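Local coordinates for protein probable N-acetyl-gamma-glutamyl-phosphate reductase, chloroplastic (Oryza sativa, PDB 2CVO) that probably catalyses the NADPH-dependent reduction of N-acetyl-L-glutamyl 5-phosphate to the corresponding semialdehyde in chloroplast arginine biosynthesis, at residues E290-P302 against G309-R321. Numbering follows the deposited sequence.
Sequences EEFVKLLNGSSVP and GSNYCFMNVFEDR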
ATOM      1  N   GLU A 290     -23.661 -19.877 -15.441  1.00 15.51           N
ATOM      2  CA  GLU A 290     -22.226 -19.698 -15.656  1.00 15.96           C
ATOM      3  C   GLU A 290     -21.490 -19.552 -14.335  1.00 15.81           C
ATOM      4  O   GLU A 290     -21.660 -18.563 -13.624  1.00 15.86           O
ATOM      5  CB  GLU A 290     -21.971 -18.465 -16.522  1.00 13.97           C
ATOM      6  CG  GLU A 290     -22.426 -18.603 -17.972  1.00 14.57           C
ATOM      7  CD  GLU A 290     -21.651 -19.663 -18.735  1.00 12.76           C
ATOM      8  OE1 GLU A 290     -20.558 -20.055 -18.278  1.00 12.37           O
ATOM      9  OE2 GLU A 290     -22.125 -20.095 -19.803  1.00 16.35           O
ATOM     10  N   GLU A 291     -20.657 -20.531 -14.015  1.00 14.39           N
ATOM     11  CA  GLU A 291     -19.925 -20.501 -12.760  1.00 15.41           C
ATOM     12  C   GLU A 291     -18.977 -19.320 -12.576  1.00 13.51           C
ATOM     13  O   GLU A 291     -18.908 -18.746 -11.489  1.00 13.87           O
ATOM     14  CB  GLU A 291     -19.143 -21.802 -12.572  1.00 17.48           C
ATOM     15  CG  GLU A 291     -18.324 -21.829 -11.285  1.00 17.56           C
ATOM     16  CD  GLU A 291     -17.716 -23.187 -10.999  1.00 17.89           C
ATOM     17  OE1 GLU A 291     -17.048 -23.325  -9.953  1.00 19.58           O
ATOM     18  OE2 GLU A 291     -17.903 -24.113 -11.814  1.00 14.18           O
ATOM     19  N   PHE A 292     -18.260 -18.941 -13.628  1.00 10.41           N
ATOM     20  CA  PHE A 292     -17.292 -17.858 -13.507  1.00 10.23           C
ATOM     21  C   PHE A 292     -17.733 -16.429 -13.845  1.00 10.23           C
ATOM     22  O   PHE A 292     -16.926 -15.498 -13.813  1.00  9.45           O
ATOM     23  CB  PHE A 292     -16.031 -18.240 -14.283  1.00  8.23           C
ATOM     24  CG  PHE A 292     -15.344 -19.461 -13.728  1.00 10.09           C
ATOM     25  CD1 PHE A 292     -14.811 -19.446 -12.441  1.00 10.72           C
ATOM     26  CD2 PHE A 292     -15.262 -20.635 -14.470  1.00  9.02           C
ATOM     27  CE1 PHE A 292     -14.204 -20.586 -11.899  1.00 12.75           C
ATOM     28  CE2 PHE A 292     -14.658 -21.778 -13.939  1.00  9.59           C
ATOM     29  CZ  PHE A 292     -14.130 -21.752 -12.653  1.00 11.09           C
ATOM     30  N   VAL A 293     -19.008 -16.248 -14.162  1.00  8.07           N
ATOM     31  CA  VAL A 293     -19.520 -14.913 -14.456  1.00  9.08           C
ATOM     32  C   VAL A 293     -20.753 -14.733 -13.587  1.00  9.26           C
ATOM     33  O   VAL A 293     -21.806 -15.292 -13.878  1.00 11.34           O
ATOM     34  CB  VAL A 293     -19.905 -14.753 -15.943  1.00  6.46           C
ATOM     35  CG1 VAL A 293     -20.401 -13.339 -16.195  1.00  6.62           C
ATOM     36  CG2 VAL A 293     -18.707 -15.046 -16.829  1.00  5.52           C
ATOM     37  N   LYS A 294     -20.622 -13.954 -12.519  1.00 11.22           N
ATOM     38  CA  LYS A 294     -21.739 -13.755 -11.610  1.00 12.11           C
ATOM     39  C   LYS A 294     -22.277 -12.337 -11.489  1.00 12.83           C
ATOM     40  O   LYS A 294     -21.526 -11.367 -11.350  1.00 10.63           O
ATOM     41  CB  LYS A 294     -21.370 -14.258 -10.217  1.00 13.92           C
ATOM     42  CG  LYS A 294     -22.547 -14.231  -9.249  1.00 19.26           C
ATOM     43  CD  LYS A 294     -22.166 -14.767  -7.879  1.00 19.85           C
ATOM     44  CE  LYS A 294     -23.366 -14.794  -6.948  1.00 19.47           C
ATOM     45  NZ  LYS A 294     -24.449 -15.673  -7.473  1.00 23.08           N
ATOM     46  N   LEU A 295     -23.601 -12.238 -11.529  1.00 13.29           N
ATOM     47  CA  LEU A 295     -24.289 -10.965 -11.392  1.00 12.88           C
ATOM     48  C   LEU A 295     -24.608 -10.855  -9.902  1.00 11.77           C
ATOM     49  O   LEU A 295     -25.329 -11.693  -9.361  1.00 12.24           O
ATOM     50  CB  LEU A 295     -25.590 -10.976 -12.207  1.00 15.59           C
ATOM     51  CG  LEU A 295     -26.364  -9.665 -12.356  1.00 18.78           C
ATOM     52  CD1 LEU A 295     -25.502  -8.644 -13.107  1.00 16.82           C
ATOM     53  CD2 LEU A 295     -27.670  -9.920 -13.115  1.00 19.45           C
ATOM     54  N   LEU A 296     -24.061  -9.840  -9.237  1.00  8.75           N
ATOM     55  CA  LEU A 296     -24.296  -9.670  -7.810  1.00  9.37           C
ATOM     56  C   LEU A 296     -25.768  -9.370  -7.560  1.00 11.12           C
ATOM     57  O   LEU A 296     -26.488  -8.982  -8.481  1.00 11.33           O
ATOM     58  CB  LEU A 296     -23.416  -8.547  -7.249  1.00  6.55           C
ATOM     59  CG  LEU A 296     -21.898  -8.711  -7.451  1.00  5.68           C
ATOM     60  CD1 LEU A 296     -21.163  -7.653  -6.638  1.00  3.21           C
ATOM     61  CD2 LEU A 296     -21.451 -10.103  -7.016  1.00  3.40           C
ATOM     62  N   ASN A 297     -26.213  -9.564  -6.324  1.00 12.36           N
ATOM     63  CA  ASN A 297     -27.608  -9.324  -5.964  1.00 14.67           C
ATOM     64  C   ASN A 297     -27.901  -7.872  -5.627  1.00 13.18           C
ATOM     65  O   ASN A 297     -27.031  -7.139  -5.148  1.00 12.13           O
ATOM     66  CB  ASN A 297     -28.012 -10.192  -4.767  1.00 19.78           C
ATOM     67  CG  ASN A 297     -28.155 -11.661  -5.129  1.00 25.67           C
ATOM     68  OD1 ASN A 297     -28.079 -12.532  -4.259  1.00 29.06           O
ATOM     69  ND2 ASN A 297     -28.379 -11.944  -6.410  1.00 25.66           N
ATOM     70  N   GLY A 298     -29.145  -7.475  -5.877  1.00 11.28           N
ATOM     71  CA  GLY A 298     -29.585  -6.125  -5.586  1.00 12.25           C
ATOM     72  C   GLY A 298     -28.651  -5.042  -6.073  1.00 11.49           C
ATOM     73  O   GLY A 298     -28.235  -5.053  -7.226  1.00 12.15           O
ATOM     74  N   SER A 299     -28.324  -4.106  -5.188  1.00 11.11           N
ATOM     75  CA  SER A 299     -27.441  -3.000  -5.533  1.00 13.00           C
ATOM     76  C   SER A 299     -26.018  -3.204  -5.015  1.00 12.00           C
ATOM     77  O   SER A 299     -25.274  -2.239  -4.846  1.00 10.60           O
ATOM     78  CB  SER A 299     -28.004  -1.689  -4.981  1.00 12.90           C
ATOM     79  OG  SER A 299     -28.097  -1.737  -3.567  1.00 17.17           O
ATOM     80  N   SER A 300     -25.642  -4.456  -4.763  1.00 12.66           N
ATOM     81  CA  SER A 300     -24.297  -4.755  -4.274  1.00 11.73           C
ATOM     82  C   SER A 300     -23.257  -4.284  -5.292  1.00  9.34           C
ATOM     83  O   SER A 300     -23.376  -4.555  -6.484  1.00  6.12           O
ATOM     84  CB  SER A 300     -24.126  -6.260  -4.038  1.00 12.81           C
ATOM     85  OG  SER A 300     -25.022  -6.730  -3.045  1.00 20.16           O
ATOM     86  N   VAL A 301     -22.240  -3.578  -4.813  1.00  6.86           N
ATOM     87  CA  VAL A 301     -21.186  -3.078  -5.683  1.00  6.97           C
ATOM     88  C   VAL A 301     -20.033  -4.078  -5.737  1.00  6.67           C
ATOM     89  O   VAL A 301     -19.582  -4.577  -4.707  1.00  8.63           O
ATOM     90  CB  VAL A 301     -20.651  -1.722  -5.179  1.00  8.93           C
ATOM     91  CG1 VAL A 301     -19.547  -1.215  -6.103  1.00  8.62           C
ATOM     92  CG2 VAL A 301     -21.797  -0.708  -5.111  1.00  9.57           C
ATOM     93  N   PRO A 302     -19.556  -4.403  -6.944  1.00  5.96           N
ATOM     94  CA  PRO A 302     -18.446  -5.354  -7.064  1.00  7.10           C
ATOM     95  C   PRO A 302     -17.121  -4.713  -6.648  1.00  6.20           C
ATOM     96  O   PRO A 302     -16.802  -3.614  -7.098  1.00  6.37           O
ATOM     97  CB  PRO A 302     -18.445  -5.706  -8.555  1.00  6.59           C
ATOM     98  CG  PRO A 302     -19.859  -5.389  -9.006  1.00  5.84           C
ATOM     99  CD  PRO A 302     -20.146  -4.120  -8.263  1.00  5.04           C
ATOM    100  N   GLY A 309      -7.340 -13.529  -6.954  1.00  6.99           N
ATOM    101  CA  GLY A 309      -6.900 -14.905  -6.813  1.00  8.70           C
ATOM    102  C   GLY A 309      -7.867 -15.939  -7.359  1.00  8.75           C
ATOM    103  O   GLY A 309      -7.538 -17.122  -7.423  1.00  9.97           O
ATOM    104  N   SER A 310      -9.058 -15.503  -7.755  1.00  6.20           N
ATOM    105  CA  SER A 310     -10.046 -16.426  -8.296  1.00  6.88           C
ATOM    106  C   SER A 310     -10.222 -16.164  -9.784  1.00  7.18           C
ATOM    107  O   SER A 310      -9.709 -15.172 -10.310  1.00  6.21           O
ATOM    108  CB  SER A 310     -11.393 -16.240  -7.602  1.00  3.80           C
ATOM    109  OG  SER A 310     -12.027 -15.053  -8.060  1.00  4.61           O
ATOM    110  N   ASN A 311     -10.953 -17.055 -10.452  1.00  6.23           N
ATOM    111  CA  ASN A 311     -11.218 -16.918 -11.878  1.00  6.53           C
ATOM    112  C   ASN A 311     -12.619 -16.337 -12.090  1.00  6.81           C
ATOM    113  O   ASN A 311     -13.231 -16.525 -13.144  1.00  7.49           O
ATOM    114  CB  ASN A 311     -11.116 -18.278 -12.573  1.00  5.35           C
ATOM    115  CG  ASN A 311     -11.132 -18.157 -14.085  1.00  5.11           C
ATOM    116  OD1 ASN A 311     -10.317 -17.435 -14.662  1.00  4.84           O
ATOM    117  ND2 ASN A 311     -12.061 -18.863 -14.739  1.00  4.63           N
ATOM    118  N   TYR A 312     -13.120 -15.632 -11.085  1.00  5.28           N
ATOM    119  CA  TYR A 312     -14.444 -15.022 -11.164  1.00  6.20           C
ATOM    120  C   TYR A 312     -14.453 -13.628 -11.766  1.00  7.13           C
ATOM    121  O   TYR A 312     -13.449 -12.913 -11.753  1.00  8.02           O
ATOM    122  CB  TYR A 312     -15.072 -14.882  -9.779  1.00  5.79           C
ATOM    123  CG  TYR A 312     -15.458 -16.164  -9.106  1.00  8.26           C
ATOM    124  CD1 TYR A 312     -16.272 -17.096  -9.746  1.00  7.53           C
ATOM    125  CD2 TYR A 312     -15.042 -16.429  -7.804  1.00  9.21           C
ATOM    126  CE1 TYR A 312     -16.664 -18.262  -9.104  1.00  8.49           C
ATOM    127  CE2 TYR A 312     -15.428 -17.588  -7.154  1.00 11.40           C
ATOM    128  CZ  TYR A 312     -16.238 -18.500  -7.809  1.00  9.61           C
ATOM    129  OH  TYR A 312     -16.608 -19.649  -7.159  1.00  9.10           O
ATOM    130  N   CYS A 313     -15.619 -13.263 -12.284  1.00  8.38           N
ATOM    131  CA  CYS A 313     -15.891 -11.939 -12.823  1.00  7.13           C
ATOM    132  C   CYS A 313     -17.185 -11.576 -12.116  1.00  7.92           C
ATOM    133  O   CYS A 313     -18.200 -12.250 -12.309  1.00  7.54           O
ATOM    134  CB  CYS A 313     -16.158 -11.959 -14.328  1.00  7.45           C
ATOM    135  SG  CYS A 313     -16.889 -10.387 -14.945  1.00  7.97           S
ATOM    136  N   PHE A 314     -17.150 -10.553 -11.268  1.00  8.55           N
ATOM    137  CA  PHE A 314     -18.359 -10.124 -10.568  1.00  7.07           C
ATOM    138  C   PHE A 314     -18.848  -8.861 -11.267  1.00  7.26           C
ATOM    139  O   PHE A 314     -18.049  -7.998 -11.626  1.00  5.94           O
ATOM    140  CB  PHE A 314     -18.071  -9.807  -9.093  1.00  6.07           C
ATOM    141  CG  PHE A 314     -17.827 -11.023  -8.220  1.00  6.69           C
ATOM    142  CD1 PHE A 314     -17.933 -12.315  -8.729  1.00  5.03           C
ATOM    143  CD2 PHE A 314     -17.481 -10.861  -6.879  1.00  5.22           C
ATOM    144  CE1 PHE A 314     -17.695 -13.431  -7.912  1.00  5.34           C
ATOM    145  CE2 PHE A 314     -17.242 -11.966  -6.052  1.00  6.86           C
ATOM    146  CZ  PHE A 314     -17.347 -13.255  -6.570  1.00  4.51           C
ATOM    147  N   MET A 315     -20.158  -8.747 -11.462  1.00  7.66           N
ATOM    148  CA  MET A 315     -20.694  -7.569 -12.123  1.00  9.41           C
ATOM    149  C   MET A 315     -22.076  -7.169 -11.635  1.00  9.92           C
ATOM    150  O   MET A 315     -22.775  -7.934 -10.972  1.00 10.04           O
ATOM    151  CB  MET A 315     -20.732  -7.780 -13.643  1.00 10.98           C
ATOM    152  CG  MET A 315     -21.583  -8.956 -14.097  1.00 14.97           C
ATOM    153  SD  MET A 315     -21.717  -9.107 -15.907  1.00 17.57           S
ATOM    154  CE  MET A 315     -20.071  -9.387 -16.342  1.00  6.39           C
ATOM    155  N   ASN A 316     -22.455  -5.942 -11.958  1.00  9.68           N
ATOM    156  CA  ASN A 316     -23.760  -5.428 -11.602  1.00 10.55           C
ATOM    157  C   ASN A 316     -24.012  -4.228 -12.496  1.00 10.13           C
ATOM    158  O   ASN A 316     -23.076  -3.668 -13.079  1.00  6.09           O
ATOM    159  CB  ASN A 316     -23.815  -5.005 -10.128  1.00  9.19           C
ATOM    160  CG  ASN A 316     -25.218  -5.128  -9.545  1.00 10.09           C
ATOM    161  OD1 ASN A 316     -26.196  -5.223 -10.285  1.00  7.28           O
ATOM    162  ND2 ASN A 316     -25.322  -5.126  -8.219  1.00  8.81           N
ATOM    163  N   VAL A 317     -25.279  -3.850 -12.620  1.00  9.36           N
ATOM    164  CA  VAL A 317     -25.654  -2.717 -13.443  1.00 10.10           C
ATOM    165  C   VAL A 317     -26.506  -1.779 -12.607  1.00 10.10           C
ATOM    166  O   VAL A 317     -27.360  -2.221 -11.838  1.00  9.29           O
ATOM    167  CB  VAL A 317     -26.430  -3.169 -14.706  1.00 11.17           C
ATOM    168  CG1 VAL A 317     -27.565  -4.081 -14.322  1.00 13.31           C
ATOM    169  CG2 VAL A 317     -26.955  -1.951 -15.459  1.00 10.20           C
ATOM    170  N   PHE A 318     -26.264  -0.482 -12.754  1.00  9.84           N
ATOM    171  CA  PHE A 318     -26.998   0.513 -11.987  1.00 10.61           C
ATOM    172  C   PHE A 318     -27.614   1.601 -12.856  1.00 11.01           C
ATOM    173  O   PHE A 318     -27.187   1.836 -13.987  1.00  8.34           O
ATOM    174  CB  PHE A 318     -26.073   1.165 -10.955  1.00 10.08           C
ATOM    175  CG  PHE A 318     -25.309   0.181 -10.115  1.00 11.21           C
ATOM    176  CD1 PHE A 318     -24.134  -0.396 -10.593  1.00 12.34           C
ATOM    177  CD2 PHE A 318     -25.769  -0.180  -8.850  1.00  9.39           C
ATOM    178  CE1 PHE A 318     -23.422  -1.323  -9.818  1.00 12.17           C
ATOM    179  CE2 PHE A 318     -25.068  -1.103  -8.067  1.00 12.26           C
ATOM    180  CZ  PHE A 318     -23.890  -1.674  -8.553  1.00 10.87           C
ATOM    181  N   GLU A 319     -28.619   2.267 -12.301  1.00 11.30           N
ATOM    182  CA  GLU A 319     -29.294   3.348 -12.995  1.00 13.82           C
ATOM    183  C   GLU A 319     -28.372   4.566 -12.971  1.00 12.68           C
ATOM    184  O   GLU A 319     -27.708   4.826 -11.972  1.00 12.82           O
ATOM    185  CB  GLU A 319     -30.602   3.683 -12.278  1.00 15.86           C
ATOM    186  CG  GLU A 319     -31.618   4.389 -13.144  1.00 24.08           C
ATOM    187  CD  GLU A 319     -32.899   4.701 -12.396  1.00 26.51           C
ATOM    188  OE1 GLU A 319     -33.425   3.791 -11.719  1.00 28.13           O
ATOM    189  OE2 GLU A 319     -33.381   5.851 -12.493  1.00 28.04           O
ATOM    190  N   ASP A 320     -28.318   5.295 -14.077  1.00 11.86           N
ATOM    191  CA  ASP A 320     -27.486   6.491 -14.158  1.00 10.65           C
ATOM    192  C   ASP A 320     -28.398   7.659 -13.789  1.00  9.97           C
ATOM    193  O   ASP A 320     -29.606   7.584 -14.000  1.00  7.77           O
ATOM    194  CB  ASP A 320     -26.962   6.676 -15.583  1.00  8.19           C
ATOM    195  CG  ASP A 320     -25.854   7.712 -15.672  1.00 10.62           C
ATOM    196  OD1 ASP A 320     -24.682   7.313 -15.847  1.00  7.35           O
ATOM    197  OD2 ASP A 320     -26.150   8.922 -15.570  1.00 10.88           O
ATOM    198  N   ARG A 321     -27.829   8.726 -13.234  1.00  9.26           N
ATOM    199  CA  ARG A 321     -28.624   9.890 -12.859  1.00 10.85           C
ATOM    200  C   ARG A 321     -29.226  10.517 -14.120  1.00 10.59           C
ATOM    201  O   ARG A 321     -30.324  11.077 -14.089  1.00 10.06           O
ATOM    202  CB  ARG A 321     -27.754  10.911 -12.114  1.00 11.11           C
ATOM    203  CG  ARG A 321     -28.492  12.172 -11.663  1.00 14.12           C
ATOM    204  CD  ARG A 321     -27.561  13.118 -10.902  1.00 14.92           C
ATOM    205  NE  ARG A 321     -28.180  14.408 -10.602  1.00 18.38           N
ATOM    206  CZ  ARG A 321     -29.250  14.571  -9.826  1.00 22.18           C
ATOM    207  NH1 ARG A 321     -29.837  13.523  -9.262  1.00 23.31           N
ATOM    208  NH2 ARG A 321     -29.730  15.788  -9.605  1.00 22.47           N
TER
HETATM  209  O   HOH W   1     -18.014 -21.541  -8.056  1.00 18.25           O
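The carboxamide of Asn316 holds the turn at 297-300 through both hydrogens of ND2, which donate to Ser300 O (2.7 Å) and Gly298 O (3.1 Å). Both acceptors lie close to the amide plane, yet ND2 stands well above the carbonyl plane of Gly298 and is only slightly tilted from that of Ser300. Asn316 OD1 accepts from Val317 N, which helps fix the amide's rotation. The same type II' turn meets the ring edge of Phe318, whose CE2 lies 3.4 Å from Ser299 O. Val301 CG2 touches Phe318 CZ, the two side chains crossing at about a right angle; Ile226 of a second subunit packs on both.

At the other end, Asn311 ND2 lies over the centre of the Phe292 ring, 3.4 Å above its plane, and hydrogen-bonds to Gln345 OE1. A chi1 of -170° swings the Asn311 amide away from its own N and across the ring, the planes 69° apart. Glu291 CG covers the opposite face, its OE2 hydrogen-bonded to Asn356. Tyr312 OH hydrogen-bonds to Thr73 OG1 of a third subunit.

Between these ends, Lys294 N to Cys313 O and Leu296 N to Met315 O are nearly straight parallel-strand bonds. Met315 CE reaches Val293 CG1 (4.0 Å) on the face covered by helix 170-184; Phe314 points to the other face, where Leu296 CD2 touches Phe314 CG (3.9 Å). Strand 293-295 pairs parallel with 313-319 as the outermost strand, within this chain, of the dimerisation domain's mixed sheet.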